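Local coordinates for mating-type switching protein swi5 (Schizosaccharomyces pombe, PDB 3VIQ), which pairs with Sfr1 to form a recombination activator that stimulates Rad51-mediated strand exchange and is required for normal mating-type switching, at the interface of chains B and A. Coordinates in Å, arbitrary orientation; residue numbers count along the deposited sequence, not the author numbering. Chains: chain A, Mating-type switching protein swi5; chain B, Swi5-dependent recombination DNA repair protein 1.

The interface of chains B and A. Residues chain B 38, 41-42; chain A 42-43, 46-47.
A:Leu46 packs against B:Leu41 and B:Gln42 where helix 36-67 of Swi5 (SWI5/SAE3 family) meets helix 38-68 of Sfr1, a helix-to-helix patch of the Swi5-Sfr1 heterodimer in a stretch of Sfr1 that is probably coiled coil. CB of A:Leu46 lies 3.9 Å from CD1 of B:Leu41, while its methyls part, CD2 resting on B:Gln42 and CD1 lying between B:Gln42 and B:Asp38. A:Leu46 CD2 touches CG of B:Gln42 at 3.7 Å, and A:Leu46 CD1 meets CB of B:Asp38 at 3.8 Å, the leucine and aspartate side chains crossing at about a right angle. CD1 of B:Leu41 also reaches the histidine ring, 3.9 Å from CD2 of A:His43, and borders the backbone N of A:Leu47. At the rim the B:Asp38 carboxylate lies between A:His43 and A:Lys42. OD1 of B:Asp38 approaches the imidazole at its edge, 3.2 Å from CD2 of A:His43; ring and carboxylate are nearly coplanar, 13° apart. CG of A:His43 stands anti to its backbone N (chi1 -179°), which carries the ring out towards B:Asp38 and B:Leu41. OD2 of B:Asp38 instead faces the aliphatic part of A:Lys42, 3.4 Å from CE, whereas the side-chain nitrogen NZ is 4.7 Å from OD2, close enough for a probable electrostatic attraction without direct contact. Replacing B:Asp38 with an alanine would probably leave A:Lys42 without this nearby negative charge and the A:His43 edge without its carboxylate neighbour. Farther along, the extended A:Lys42 chain crosses the amide end of B:Gln42.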
loop_
_atom_site.group_PDB
_atom_site.type_symbol
_atom_site.label_atom_id
_atom_site.label_comp_id
_atom_site.label_asym_id
_atom_site.label_seq_id
_atom_site.Cartn_x
_atom_site.Cartn_y
_atom_site.Cartn_z
ATOM N N ASP B 38 11.875 -9.831 -1.716
ATOM C CA ASP B 38 10.731 -9.887 -0.808
ATOM C C ASP B 38 11.192 -10.113 0.637
ATOM O O ASP B 38 10.611 -9.555 1.559
ATOM C CB ASP B 38 9.759 -10.984 -1.201
ATOM C CG ASP B 38 8.950 -10.658 -2.454
ATOM O OD1 ASP B 38 9.214 -9.633 -3.157
ATOM O OD2 ASP B 38 8.041 -11.482 -2.722
ATOM N N LEU B 41 12.533 -6.937 1.975
ATOM C CA LEU B 41 11.449 -6.008 2.232
ATOM C C LEU B 41 10.746 -6.335 3.547
ATOM O O LEU B 41 10.523 -5.444 4.340
ATOM C CB LEU B 41 10.477 -5.970 1.047
ATOM C CG LEU B 41 10.980 -5.249 -0.233
ATOM C CD1 LEU B 41 9.977 -5.455 -1.377
ATOM C CD2 LEU B 41 11.279 -3.821 -0.036
ATOM N N GLN B 42 10.449 -7.608 3.805
ATOM C CA GLN B 42 9.873 -8.027 5.087
ATOM C C GLN B 42 10.735 -7.710 6.312
ATOM O O GLN B 42 10.197 -7.266 7.348
ATOM C CB GLN B 42 9.532 -9.519 5.071
ATOM C CG GLN B 42 8.301 -9.802 4.190
ATOM C CD GLN B 42 8.170 -11.249 3.755
ATOM O OE1 GLN B 42 9.151 -12.005 3.739
ATOM N NE2 GLN B 42 6.939 -11.640 3.376
ATOM N N LYS A 42 2.344 -9.906 -4.492
ATOM C CA LYS A 42 2.998 -9.973 -3.170
ATOM C C LYS A 42 4.109 -8.916 -3.090
ATOM O O LYS A 42 4.282 -8.271 -2.061
ATOM C CB LYS A 42 3.551 -11.364 -2.876
ATOM C CG LYS A 42 4.450 -11.450 -1.660
ATOM C CD LYS A 42 4.767 -12.911 -1.232
ATOM C CE LYS A 42 6.021 -12.934 -0.345
ATOM N NZ LYS A 42 6.062 -14.071 0.622
ATOM N N HIS A 43 4.819 -8.717 -4.198
ATOM C CA HIS A 43 5.929 -7.779 -4.263
ATOM C C HIS A 43 5.394 -6.370 -4.135
ATOM O O HIS A 43 5.894 -5.604 -3.322
ATOM C CB HIS A 43 6.774 -7.954 -5.551
ATOM C CG HIS A 43 7.951 -7.022 -5.632
ATOM N ND1 HIS A 43 8.022 -5.979 -6.535
ATOM C CD2 HIS A 43 9.100 -6.976 -4.915
ATOM C CE1 HIS A 43 9.159 -5.330 -6.361
ATOM N NE2 HIS A 43 9.821 -5.905 -5.372
ATOM N N LEU A 46 4.381 -5.620 -0.412
ATOM C CA LEU A 46 5.610 -5.391 0.356
ATOM C C LEU A 46 6.300 -4.038 0.059
ATOM O O LEU A 46 6.659 -3.304 1.008
ATOM C CB LEU A 46 6.566 -6.555 0.193
ATOM C CG LEU A 46 6.043 -7.832 0.859
ATOM C CD1 LEU A 46 6.938 -9.030 0.491
ATOM C CD2 LEU A 46 5.923 -7.679 2.390
ATOM N N LEU A 47 6.432 -3.667 -1.216
ATOM C CA LEU A 47 7.089 -2.395 -1.565
ATOM C C LEU A 47 6.266 -1.217 -1.035
ATOM O O LEU A 47 6.831 -0.215 -0.549
ATOM C CB LEU A 47 7.274 -2.277 -3.081
ATOM C CG LEU A 47 8.188 -1.167 -3.619
ATOM C CD1 LEU A 47 9.628 -1.389 -3.104
ATOM C CD2 LEU A 47 8.210 -1.095 -5.181
#